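Local coordinates for protein SPD1 nuclease (Streptococcus pyogenes, PDB 2XGR) that acts as an extracellular endonuclease encoded by a prophage, cutting DNA probably with the help of a bound metal ion, at residues V38-T43 with A172-F177; G65-L70 with E133-V138; D168-L173 with L211-N216; P185-S188 with V193-Q196. All blocks are in the same frame, centred on the assembly; numbering follows the deposited sequence. Where two conformers were deposited one is given.

Contact 1 of 4, residues V38-T43 with A172-F177; sequences VSHANT and ALHPDF
His-40, on strand 39-46, and His-174, where the chain leaves helix 160-173, keep their CA atoms 10.3 Å apart, so the backbones stay separate and their rings bridge the gap. The two imidazoles arrive from opposite directions and form a T-shaped pair, with planes at 80° and ring centroids 4.7 Å apart. His-40 supplies the edge: its CD2 lies over one face of His-174, offset toward the rim and 3.6 Å from His-174 NE2. With chi1 at 65°, CG of His-40 sits between its own N and carbonyl carbon, which carries the ring out from the strand. The rotation of the His-174 ring is restrained by a hydrogen bond from ND1 back to Trp-170 O in the last turn of the helix. Phe-177 completes this aromatic cluster from the side, its CE2 lying 4.0 Å from His-40 CE1. A type I turn places it there, closed by Phe-177 N donating to His-174 O at 2.9 Å. Trp-170 of helix 160-173 stacks on His-174 and meets the His-40 ring roughly perpendicularly, while Ser-39 and Ala-41 pair through their backbones with Arg-214 and Thr-212 of strand 209-214, whose Leu-211 touches Phe-177.

Contact 2 of 4, residues G65-L70 with E133-V138; sequences GELDNL and EPRNLV
Leu-67 lies across the aliphatic part of Arg-135, its CG 3.7 Å from Arg-135 CG, and joins the loop after strand 61-64 to the end of the connection that leads into strand 137-139. That strand forms a beta hairpin with strand 119-121 and is followed by helix 142-146, an order consistent with the beta-beta-alpha unit of the His-Me finger clan. The two side chains run roughly at right angles, and the branch point of the leucine also stands over one face of the guanidinium, displaced toward its rim. Its CD1 reaches the neighbouring proline, 4.1 Å from Pro-134 CG. Gly-65 O approaches the same arginine from another direction, 3.4 Å from Arg-135 CG and near the guanidinium plane. A water lies 2.7 Å from Gly-65 O and 2.8 Å from Arg-135 O and can donate to either, though other acceptors compete for its protons.

Behind this shell, Glu-133 steadies the arginine. Its OE2 accepts from Arg-135 N on the anti side and from Arg-135 NH1 on the syn side, the latter a salt bridge of 2.8 Å. Because that oxygen lies in the guanidinium plane, the bridge helps fix the rotation of the group, while the chain from CG to NE stays extended. On the loop side, Asp-68 holds the turn beyond Leu-67 and forms a salt bridge to Arg-72 through OD2. Its other oxygen closes an Asx turn: Leu-70 N donates to Asp-68 OD1 over 2.8 Å, from well above the carboxylate plane.

Contact 3 of 4, residues D168-L173 with L211-N216; sequences DSWLAL and LTIRLN
Trp-170 and Ile-213 meet in a CH-pi contact. Ile-213 CD1 sits 3.7 Å from the centroid of the six-membered ring of Trp-170 and only 6° off its normal, almost straight above the benzo half of the indole. Ile-213 CG1 follows at 4.0 Å from Trp-170 CE2, so the end of the isoleucine chain meets the ring along two carbons. Extension of the tryptophan away from the helix follows from chi1 of -176°, which sets CG opposite the backbone N and lets the indole cover the gap to the strand; the nearest pair of CA atoms, those of Trp-170 and Ile-213, is 8.3 Å apart.

Plain apolar packing takes up the rim of the same ring. Leu-211, two residues earlier and directed to the same side of the strand, places its CD1 in the indole plane, 3.9 Å from Trp-170 CZ2. The tryptophan is therefore touched by one strand on a face and at an edge.

Aromatic neighbours complete the surroundings: the ring of His-174 stacks on the face opposite Ile-213, and Phe-177 also touches the indole. Beyond the ring, Leu-167 one turn earlier in the helix adds to the covering of Ile-213.

Backbone hydrogen bonds hold the two elements differently. The helix relies on its own, such as Ala-172 N to Asp-168 O at 2.9 Å, whereas the strand is bonded to its neighbours, Leu-211 to Gly-203 and Thr-212 to Ala-41. All three touching residues are buried, and together they form a helix-on-sheet interface: one side of helix 160-173 packed against the antiparallel sheet of an alpha+beta fold.

Contact 4 of 4, residues P185-S188 with V193-Q196; sequences PIYS and VPRQ
Ile-186 and Gln-196 form an antiparallel hydrogen-bonded pair, and their side chains rise on one face of the sheet. Ile-186 N donates to Gln-196 O at 2.9 Å and 164°. The return bond is weak and shifted by one residue, Arg-195 N reaching Ile-186 O at 3.0 Å.

Gln-196 has CG opposite its carbonyl carbon, chi1 -62°, and an extended chain beyond. Its CB lies 4.1 Å from Ile-186 CB. In Ile-186 the CG2 branch stands anti to N, beside the carbonyl carbon, and there Gln-196 OE1 passes 4.0 Å from Ile-186 CG2. The amide is carried past the isoleucine in this way, and its NE2 is held by Glu-233. Arg-195 instead bends at chi2; its NE forms a salt bridge with Glu-191, and its guanidinium makes a cation-pi contact with Tyr-243.

Beside the backbone bonds two prolines meet, Pro-185 CB against Pro-194 CB at 3.7 Å. Tyr-187 lies alongside Pro-194 and points the same way. Its chi1 of -59° swings the ring back along the strand, placing CE1 3.8 Å from Pro-194 CD. The ring meets the Val-193 to Pro-194 peptide obliquely. Far along the ring, the phenol OH is fixed by a hydrogen bond to Ala-73 O.

Past the last direct bond, a water takes over the pairing: it accepts from Ser-188 N and donates to Val-193 O, the latter at 2.7 Å. The whole is the closing end of a beta hairpin between strands 178-186 and 196-204, in which regular pairing gives way to proline packing and a water bridge before the connecting loop.

From the N terminus, the chain opens contact 1 at 38-43, on an outer strand, and closes it only at 172-177, across the C-terminal end of helix 160-173. Contact 2 is nested inside that long loop, tying 65-70 to 133-138, where a connection ends and strand 137-139 starts. Contact 3 begins on the helical end where contact 1 finishes, sharing Ala-172 and Leu-173 with it, and closes at 211-216; the short hairpin of contact 4 is nested within. Contacts 1 and 3 thus adjoin, joining the helix to neighbouring strands 39-46 and 209-214. On the opposite side of the chain's centre, contacts 2 and 4 touch through Val-138, which packs on Pro-185, Tyr-187 and Pro-194.

Contact 1 of 4, residues V38-T43 with A172-F177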
loop_
_atom_site.group_PDB
_atom_site.type_symbol
_atom_site.label_atom_id
_atom_site.label_comp_id
_atom_site.label_asym_id
_atom_site.label_seq_id
_atom_site.Cartn_x
_atom_site.Cartn_y
_atom_site.Cartn_z
ATOM N N VAL A 38 12.756 -7.813 -8.976
ATOM C CA VAL A 38 12.554 -6.899 -7.853
ATOM C C VAL A 38 13.923 -6.469 -7.324
ATOM O O VAL A 38 14.762 -7.311 -7.004
ATOM C CB VAL A 38 11.664 -7.525 -6.763
ATOM C CG1 VAL A 38 11.713 -6.679 -5.474
ATOM C CG2 VAL A 38 10.239 -7.726 -7.307
ATOM N N SER A 39 14.183 -5.173 -7.278
ATOM C CA SER A 39 15.549 -4.728 -6.956
ATOM C C SER A 39 15.445 -3.360 -6.314
ATOM O O SER A 39 14.330 -2.801 -6.201
ATOM C CB SER A 39 16.375 -4.649 -8.291
ATOM O OG SER A 39 15.846 -3.587 -9.138
ATOM N N HIS A 40 16.591 -2.768 -5.972
ATOM C CA HIS A 40 16.602 -1.355 -5.553
ATOM C C HIS A 40 17.907 -0.757 -6.035
ATOM O O HIS A 40 18.834 -1.512 -6.302
ATOM C CB HIS A 40 16.510 -1.218 -4.013
ATOM C CG HIS A 40 17.674 -1.759 -3.249
ATOM N ND1 HIS A 40 18.786 -1.004 -2.920
ATOM C CD2 HIS A 40 17.839 -2.946 -2.623
ATOM C CE1 HIS A 40 19.619 -1.733 -2.185
ATOM N NE2 HIS A 40 19.078 -2.928 -2.025
ATOM N N ALA A 41 17.983 0.565 -6.024
ATOM C CA ALA A 41 19.219 1.268 -6.284
ATOM C C ALA A 41 19.404 2.321 -5.201
ATOM O O ALA A 41 18.439 3.039 -4.803
ATOM C CB ALA A 41 19.129 1.888 -7.717
ATOM N N ASN A 42 20.633 2.481 -4.697
ATOM C CA ASN A 42 20.851 3.588 -3.765
ATOM C C ASN A 42 20.834 4.943 -4.463
ATOM O O ASN A 42 21.652 5.187 -5.328
ATOM C CB ASN A 42 22.182 3.421 -2.996
ATOM C CG ASN A 42 22.231 4.237 -1.698
ATOM O OD1 ASN A 42 21.584 5.287 -1.537
ATOM N ND2 ASN A 42 22.975 3.702 -0.714
ATOM N N THR A 43 19.960 5.845 -4.045
ATOM C CA THR A 43 19.957 7.186 -4.629
ATOM C C THR A 43 21.078 8.078 -4.051
ATOM O O THR A 43 21.358 9.161 -4.587
ATOM C CB THR A 43 18.649 7.893 -4.388
ATOM O OG1 THR A 43 18.535 8.162 -2.992
ATOM C CG2 THR A 43 17.473 7.020 -4.874
ATOM N N ALA A 172 12.335 -8.920 3.201
ATOM C CA ALA A 172 12.896 -10.181 3.740
ATOM C C ALA A 172 14.371 -10.359 3.244
ATOM O O ALA A 172 15.247 -10.904 3.965
ATOM C CB ALA A 172 12.073 -11.354 3.275
ATOM N N LEU A 173 14.647 -9.888 2.019
ATOM C CA LEU A 173 15.997 -10.001 1.438
ATOM C C LEU A 173 16.944 -8.999 2.018
ATOM O O LEU A 173 18.166 -9.132 1.876
ATOM C CB LEU A 173 15.935 -9.787 -0.082
ATOM C CG LEU A 173 15.358 -11.016 -0.800
ATOM C CD1 LEU A 173 14.944 -10.621 -2.245
ATOM C CD2 LEU A 173 16.412 -12.175 -0.787
ATOM N N HIS A 174 16.415 -7.948 2.644
ATOM C CA HIS A 174 17.250 -6.868 3.157
ATOM C C HIS A 174 16.887 -6.547 4.611
ATOM O O HIS A 174 16.328 -5.466 4.892
ATOM C CB HIS A 174 17.085 -5.572 2.295
ATOM C CG HIS A 174 17.447 -5.749 0.848
ATOM N ND1 HIS A 174 16.531 -6.159 -0.095
ATOM C CD2 HIS A 174 18.653 -5.731 0.218
ATOM C CE1 HIS A 174 17.149 -6.390 -1.246
ATOM N NE2 HIS A 174 18.434 -6.126 -1.087
ATOM N N PRO A 175 17.096 -7.504 5.537
ATOM C CA PRO A 175 16.513 -7.416 6.872
ATOM C C PRO A 175 17.001 -6.226 7.685
ATOM O O PRO A 175 16.395 -5.922 8.714
ATOM C CB PRO A 175 16.934 -8.737 7.543
ATOM C CG PRO A 175 18.222 -9.148 6.796
ATOM C CD PRO A 175 17.885 -8.759 5.362
ATOM N N ASP A 176 18.102 -5.577 7.255
ATOM C CA ASP A 176 18.574 -4.425 7.963
ATOM C C ASP A 176 18.033 -3.114 7.417
ATOM O O ASP A 176 18.261 -2.063 8.031
ATOM C CB ASP A 176 20.116 -4.388 7.978
ATOM C CG ASP A 176 20.728 -5.560 8.787
ATOM O OD1 ASP A 176 20.280 -5.824 9.944
ATOM O OD2 ASP A 176 21.577 -6.269 8.204
ATOM N N PHE A 177 17.331 -3.174 6.289
ATOM C CA PHE A 177 16.826 -1.954 5.654
ATOM C C PHE A 177 15.350 -1.750 6.025
ATOM O O PHE A 177 14.676 -2.644 6.578
ATOM C CB PHE A 177 16.951 -2.027 4.115
ATOM C CG PHE A 177 18.404 -2.028 3.618
ATOM C CD1 PHE A 177 19.427 -1.651 4.473
ATOM C CD2 PHE A 177 18.691 -2.339 2.275
ATOM C CE1 PHE A 177 20.779 -1.625 4.001
ATOM C CE2 PHE A 177 20.048 -2.266 1.806
ATOM C CZ PHE A 177 21.042 -1.907 2.684
#

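Contact 2 of 4, residues G65-L70 with E133-V138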
loop_
_atom_site.group_PDB
_atom_site.type_symbol
_atom_site.label_atom_id
_atom_site.label_comp_id
_atom_site.label_asym_id
_atom_site.label_seq_id
_atom_site.Cartn_x
_atom_site.Cartn_y
_atom_site.Cartn_z
ATOM N N GLY A 65 -4.061 8.430 9.131
ATOM C CA GLY A 65 -4.704 9.724 9.044
ATOM C C GLY A 65 -6.060 9.731 9.759
ATOM O O GLY A 65 -6.627 8.703 10.053
ATOM N N GLU A 66 -6.528 10.919 10.120
ATOM C CA GLU A 66 -7.897 11.024 10.723
ATOM C C GLU A 66 -9.020 10.459 9.819
ATOM O O GLU A 66 -8.899 10.377 8.569
ATOM C CB GLU A 66 -8.189 12.543 10.991
ATOM C CG GLU A 66 -8.487 13.213 9.633
ATOM C CD GLU A 66 -8.495 14.701 9.668
ATOM O OE1 GLU A 66 -9.060 15.263 10.626
ATOM O OE2 GLU A 66 -7.906 15.305 8.744
ATOM N N LEU A 67 -10.110 10.003 10.436
ATOM C CA LEU A 67 -11.342 9.855 9.680
ATOM C C LEU A 67 -11.888 11.236 9.426
ATOM O O LEU A 67 -11.888 12.083 10.326
ATOM C CB LEU A 67 -12.373 9.058 10.472
ATOM C CG LEU A 67 -11.951 7.618 10.796
ATOM C CD1 LEU A 67 -13.097 6.959 11.598
ATOM C CD2 LEU A 67 -11.735 6.838 9.450
ATOM N N ASP A 68 -12.272 11.499 8.168
ATOM C CA ASP A 68 -12.627 12.890 7.826
ATOM C C ASP A 68 -14.097 13.158 8.221
ATOM O O ASP A 68 -14.718 12.375 8.907
ATOM C CB ASP A 68 -12.304 13.177 6.352
ATOM C CG ASP A 68 -13.226 12.439 5.383
ATOM O OD1 ASP A 68 -14.259 11.819 5.782
ATOM O OD2 ASP A 68 -12.889 12.474 4.170
ATOM N N ASN A 69 -14.642 14.275 7.746
ATOM C CA ASN A 69 -16.008 14.630 8.134
ATOM C C ASN A 69 -17.078 13.740 7.564
ATOM O O ASN A 69 -18.208 13.778 8.032
ATOM C CB ASN A 69 -16.283 16.088 7.728
ATOM C CG ASN A 69 -15.825 16.379 6.302
ATOM O OD1 ASN A 69 -14.635 16.143 5.935
ATOM N ND2 ASN A 69 -16.748 16.885 5.475
ATOM N N LEU A 70 -16.739 12.897 6.570
ATOM C CA LEU A 70 -17.649 11.845 6.116
ATOM C C LEU A 70 -17.270 10.454 6.665
ATOM O O LEU A 70 -17.741 9.422 6.166
ATOM C CB LEU A 70 -17.687 11.847 4.571
ATOM C CG LEU A 70 -18.303 13.128 3.980
ATOM C CD1 LEU A 70 -18.155 13.000 2.461
ATOM C CD2 LEU A 70 -19.818 13.236 4.437
ATOM N N GLU A 133 -9.568 -1.666 11.865
ATOM C CA GLU A 133 -9.303 -0.273 12.231
ATOM C C GLU A 133 -9.817 0.609 11.090
ATOM O O GLU A 133 -9.348 0.515 9.961
ATOM C CB GLU A 133 -7.778 -0.099 12.466
ATOM C CG GLU A 133 -7.254 1.375 12.419
ATOM C CD GLU A 133 -8.079 2.254 13.312
ATOM O OE1 GLU A 133 -8.368 1.772 14.424
ATOM O OE2 GLU A 133 -8.702 3.259 12.885
ATOM N N PRO A 134 -10.851 1.460 11.343
ATOM C CA PRO A 134 -11.448 2.107 10.187
ATOM C C PRO A 134 -10.490 3.052 9.465
ATOM O O PRO A 134 -10.730 3.342 8.279
ATOM C CB PRO A 134 -12.638 2.898 10.791
ATOM C CG PRO A 134 -12.354 2.935 12.215
ATOM C CD PRO A 134 -11.663 1.662 12.550
ATOM N N ARG A 135 -9.536 3.619 10.191
ATOM C CA ARG A 135 -8.551 4.548 9.534
ATOM C C ARG A 135 -7.584 3.839 8.590
ATOM O O ARG A 135 -6.865 4.494 7.828
ATOM C CB ARG A 135 -7.700 5.237 10.556
ATOM C CG ARG A 135 -8.584 6.225 11.343
ATOM C CD ARG A 135 -7.771 6.651 12.564
ATOM N NE ARG A 135 -8.661 7.318 13.489
ATOM C CZ ARG A 135 -9.518 6.740 14.337
ATOM N NH1 ARG A 135 -9.804 5.398 14.342
ATOM N NH2 ARG A 135 -10.096 7.559 15.215
ATOM N N ASN A 136 -7.610 2.503 8.616
ATOM C CA ASN A 136 -6.847 1.692 7.640
ATOM C C ASN A 136 -7.748 0.854 6.722
ATOM O O ASN A 136 -7.312 -0.110 6.073
ATOM C CB ASN A 136 -5.881 0.778 8.421
ATOM C CG ASN A 136 -4.826 0.164 7.518
ATOM O OD1 ASN A 136 -4.177 0.907 6.769
ATOM N ND2 ASN A 136 -4.722 -1.229 7.479
ATOM N N LEU A 137 -9.033 1.248 6.558
ATOM C CA LEU A 137 -9.944 0.482 5.723
ATOM C C LEU A 137 -10.697 1.419 4.767
ATOM O O LEU A 137 -11.122 2.490 5.208
ATOM C CB LEU A 137 -11.006 -0.247 6.587
ATOM C CG LEU A 137 -10.469 -1.405 7.455
ATOM C CD1 LEU A 137 -11.507 -1.873 8.482
ATOM C CD2 LEU A 137 -10.022 -2.567 6.542
ATOM N N VAL A 138 -10.909 0.982 3.536
ATOM C CA VAL A 138 -11.819 1.624 2.559
ATOM C C VAL A 138 -12.606 0.555 1.804
ATOM O O VAL A 138 -12.141 -0.587 1.597
ATOM C CB VAL A 138 -11.049 2.522 1.561
ATOM C CG1 VAL A 138 -10.305 3.646 2.306
ATOM C CG2 VAL A 138 -10.055 1.682 0.734
HETATM O O HOH W 1 -7.113 7.321 7.748
#

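Contact 3 of 4, residues D168-L173 with L211-N216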
loop_
_atom_site.group_PDB
_atom_site.type_symbol
_atom_site.label_atom_id
_atom_site.label_comp_id
_atom_site.label_asym_id
_atom_site.label_seq_id
_atom_site.Cartn_x
_atom_site.Cartn_y
_atom_site.Cartn_z
ATOM N N ASP A 168 7.294 -7.061 0.388
ATOM C CA ASP A 168 7.574 -8.025 1.501
ATOM C C ASP A 168 8.822 -8.848 1.149
ATOM O O ASP A 168 9.723 -9.004 1.968
ATOM C CB ASP A 168 6.341 -8.923 1.657
ATOM C CG ASP A 168 6.545 -10.023 2.660
ATOM O OD1 ASP A 168 6.929 -9.705 3.772
ATOM O OD2 ASP A 168 6.217 -11.176 2.341
ATOM N N SER A 169 8.924 -9.250 -0.104
ATOM C CA SER A 169 10.123 -9.998 -0.545
ATOM C C SER A 169 11.390 -9.193 -0.463
ATOM O O SER A 169 12.394 -9.667 0.049
ATOM C CB SER A 169 9.955 -10.502 -1.970
ATOM O OG SER A 169 11.157 -11.168 -2.340
ATOM N N TRP A 170 11.298 -7.919 -0.810
ATOM C CA TRP A 170 12.402 -7.003 -0.713
ATOM C C TRP A 170 12.800 -6.841 0.743
ATOM O O TRP A 170 14.015 -6.841 1.072
ATOM C CB TRP A 170 12.017 -5.633 -1.330
ATOM C CG TRP A 170 13.185 -4.662 -1.327
ATOM C CD1 TRP A 170 14.244 -4.599 -2.220
ATOM C CD2 TRP A 170 13.465 -3.732 -0.310
ATOM N NE1 TRP A 170 15.136 -3.617 -1.825
ATOM C CE2 TRP A 170 14.664 -3.063 -0.656
ATOM C CE3 TRP A 170 12.778 -3.349 0.849
ATOM C CZ2 TRP A 170 15.156 -2.009 0.102
ATOM C CZ3 TRP A 170 13.254 -2.329 1.609
ATOM C CH2 TRP A 170 14.474 -1.691 1.265
ATOM N N LEU A 171 11.809 -6.625 1.633
ATOM C CA LEU A 171 12.117 -6.509 3.036
ATOM C C LEU A 171 12.824 -7.740 3.577
ATOM O O LEU A 171 13.823 -7.609 4.323
ATOM C CB LEU A 171 10.832 -6.280 3.845
ATOM C CG LEU A 171 10.344 -4.877 3.925
ATOM C CD1 LEU A 171 9.006 -4.869 4.738
ATOM C CD2 LEU A 171 11.431 -3.894 4.586
ATOM N N ALA A 172 12.335 -8.920 3.201
ATOM C CA ALA A 172 12.896 -10.181 3.740
ATOM C C ALA A 172 14.371 -10.359 3.244
ATOM O O ALA A 172 15.247 -10.904 3.965
ATOM C CB ALA A 172 12.073 -11.354 3.275
ATOM N N LEU A 173 14.647 -9.888 2.019
ATOM C CA LEU A 173 15.997 -10.001 1.438
ATOM C C LEU A 173 16.944 -8.999 2.018
ATOM O O LEU A 173 18.166 -9.132 1.876
ATOM C CB LEU A 173 15.935 -9.787 -0.082
ATOM C CG LEU A 173 15.358 -11.016 -0.800
ATOM C CD1 LEU A 173 14.944 -10.621 -2.245
ATOM C CD2 LEU A 173 16.412 -12.175 -0.787
ATOM N N LEU A 211 16.503 4.378 -0.944
ATOM C CA LEU A 211 16.729 3.362 -1.917
ATOM C C LEU A 211 15.497 3.262 -2.835
ATOM O O LEU A 211 14.413 2.989 -2.342
ATOM C CB LEU A 211 16.916 2.007 -1.220
ATOM C CG LEU A 211 17.903 2.033 -0.027
ATOM C CD1 LEU A 211 17.971 0.676 0.732
ATOM C CD2 LEU A 211 19.338 2.438 -0.476
ATOM N N THR A 212 15.662 3.479 -4.125
ATOM C CA THR A 212 14.499 3.396 -5.022
ATOM C C THR A 212 14.217 1.949 -5.275
ATOM O O THR A 212 15.071 1.233 -5.728
ATOM C CB THR A 212 14.692 4.138 -6.368
ATOM O OG1 THR A 212 14.970 5.458 -6.070
ATOM C CG2 THR A 212 13.377 4.174 -7.112
ATOM N N ILE A 213 12.972 1.517 -4.969
ATOM C CA ILE A 213 12.638 0.099 -5.077
ATOM C C ILE A 213 11.864 -0.139 -6.384
ATOM O O ILE A 213 10.924 0.594 -6.684
ATOM C CB ILE A 213 11.723 -0.305 -3.891
ATOM C CG1 ILE A 213 12.525 -0.310 -2.583
ATOM C CG2 ILE A 213 11.180 -1.787 -4.163
ATOM C CD1 ILE A 213 11.709 -0.346 -1.230
ATOM N N ARG A 214 12.264 -1.157 -7.162
ATOM C CA ARG A 214 11.578 -1.464 -8.424
ATOM C C ARG A 214 10.877 -2.794 -8.315
ATOM O O ARG A 214 11.470 -3.775 -7.914
ATOM C CB ARG A 214 12.620 -1.547 -9.593
ATOM C CG ARG A 214 13.575 -0.317 -9.598
ATOM C CD ARG A 214 13.395 0.734 -10.696
ATOM N NE ARG A 214 14.569 1.627 -10.633
ATOM C CZ ARG A 214 14.530 2.946 -10.442
ATOM N NH1 ARG A 214 13.364 3.582 -10.409
ATOM N NH2 ARG A 214 15.671 3.636 -10.312
ATOM N N LEU A 215 9.570 -2.738 -8.489
ATOM C CA LEU A 215 8.745 -3.935 -8.423
ATOM C C LEU A 215 8.343 -4.492 -9.785
ATOM O O LEU A 215 7.606 -5.497 -9.831
ATOM C CB LEU A 215 7.497 -3.649 -7.588
ATOM C CG LEU A 215 7.808 -3.054 -6.198
ATOM C CD1 LEU A 215 6.464 -2.917 -5.400
ATOM C CD2 LEU A 215 8.780 -3.948 -5.465
ATOM N N ASN A 216 8.942 -3.955 -10.851
ATOM C CA ASN A 216 8.744 -4.445 -12.229
ATOM C C ASN A 216 7.347 -4.274 -12.827
ATOM O O ASN A 216 6.890 -5.067 -13.636
ATOM C CB ASN A 216 9.271 -5.894 -12.404
ATOM C CG ASN A 216 9.725 -6.133 -13.814
ATOM O OD1 ASN A 216 10.497 -5.308 -14.331
ATOM N ND2 ASN A 216 9.309 -7.281 -14.442
#

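Contact 4 of 4, residues P185-S188 with V193-Q196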
loop_
_atom_site.group_PDB
_atom_site.type_symbol
_atom_site.label_atom_id
_atom_site.label_comp_id
_atom_site.label_asym_id
_atom_site.label_seq_id
_atom_site.Cartn_x
_atom_site.Cartn_y
_atom_site.Cartn_z
ATOM N N PRO A 185 -6.109 6.802 -0.098
ATOM C CA PRO A 185 -7.292 6.693 -0.945
ATOM C C PRO A 185 -7.579 8.077 -1.530
ATOM O O PRO A 185 -7.369 9.082 -0.824
ATOM C CB PRO A 185 -8.386 6.209 0.020
ATOM C CG PRO A 185 -7.990 6.767 1.425
ATOM C CD PRO A 185 -6.412 6.740 1.342
ATOM N N ILE A 186 -8.024 8.084 -2.784
ATOM C CA ILE A 186 -8.346 9.325 -3.489
ATOM C C ILE A 186 -9.863 9.370 -3.713
ATOM O O ILE A 186 -10.431 8.515 -4.413
ATOM C CB ILE A 186 -7.607 9.360 -4.864
ATOM C CG1 ILE A 186 -6.066 9.075 -4.749
ATOM C CG2 ILE A 186 -7.823 10.714 -5.597
ATOM C CD1 ILE A 186 -5.361 10.026 -3.851
ATOM N N TYR A 187 -10.516 10.425 -3.172
ATOM C CA TYR A 187 -12.006 10.487 -3.259
ATOM C C TYR A 187 -12.370 11.661 -4.174
ATOM O O TYR A 187 -11.589 12.633 -4.317
ATOM C CB TYR A 187 -12.660 10.757 -1.910
ATOM C CG TYR A 187 -12.335 9.711 -0.827
ATOM C CD1 TYR A 187 -13.062 8.522 -0.754
ATOM C CD2 TYR A 187 -11.298 9.953 0.082
ATOM C CE1 TYR A 187 -12.740 7.578 0.228
ATOM C CE2 TYR A 187 -10.979 9.058 1.085
ATOM C CZ TYR A 187 -11.737 7.851 1.147
ATOM O OH TYR A 187 -11.430 6.935 2.155
ATOM N N SER A 188 -13.567 11.562 -4.722
ATOM C CA SER A 188 -14.197 12.666 -5.402
ATOM C C SER A 188 -15.408 13.079 -4.622
ATOM O O SER A 188 -16.274 12.241 -4.301
ATOM C CB SER A 188 -14.650 12.238 -6.809
ATOM O OG SER A 188 -15.604 13.236 -7.324
ATOM N N VAL A 193 -16.537 5.669 -1.485
ATOM C CA VAL A 193 -15.632 4.674 -2.076
ATOM C C VAL A 193 -14.584 5.483 -2.801
ATOM O O VAL A 193 -14.889 6.269 -3.727
ATOM C CB VAL A 193 -16.412 3.794 -3.147
ATOM C CG1 VAL A 193 -15.480 2.684 -3.787
ATOM C CG2 VAL A 193 -17.608 3.183 -2.545
ATOM N N PRO A 194 -13.277 5.281 -2.469
ATOM C CA PRO A 194 -12.287 5.999 -3.305
ATOM C C PRO A 194 -12.252 5.517 -4.733
ATOM O O PRO A 194 -12.344 4.348 -4.975
ATOM C CB PRO A 194 -10.906 5.692 -2.618
ATOM C CG PRO A 194 -11.154 4.357 -1.878
ATOM C CD PRO A 194 -12.684 4.269 -1.578
ATOM N N ARG A 195 -12.073 6.408 -5.710
ATOM C CA ARG A 195 -11.940 6.011 -7.101
ATOM C C ARG A 195 -10.607 5.346 -7.372
ATOM O O ARG A 195 -10.475 4.569 -8.317
ATOM C CB ARG A 195 -12.003 7.276 -7.959
ATOM C CG ARG A 195 -13.396 7.924 -7.867
ATOM C CD ARG A 195 -14.239 7.484 -8.964
ATOM N NE ARG A 195 -15.596 8.099 -8.855
ATOM C CZ ARG A 195 -16.493 8.049 -9.833
ATOM N NH1 ARG A 195 -16.135 7.444 -10.963
ATOM N NH2 ARG A 195 -17.747 8.552 -9.666
ATOM N N GLN A 196 -9.607 5.765 -6.591
ATOM C CA GLN A 196 -8.235 5.335 -6.805
ATOM C C GLN A 196 -7.555 5.146 -5.457
ATOM O O GLN A 196 -7.953 5.720 -4.441
ATOM C CB GLN A 196 -7.393 6.369 -7.596
ATOM C CG GLN A 196 -7.934 6.617 -8.986
ATOM C CD GLN A 196 -7.258 7.776 -9.637
ATOM O OE1 GLN A 196 -6.902 8.765 -8.975
ATOM N NE2 GLN A 196 -7.033 7.660 -10.934
HETATM O O HOH W 2 -14.375 8.689 -4.761
#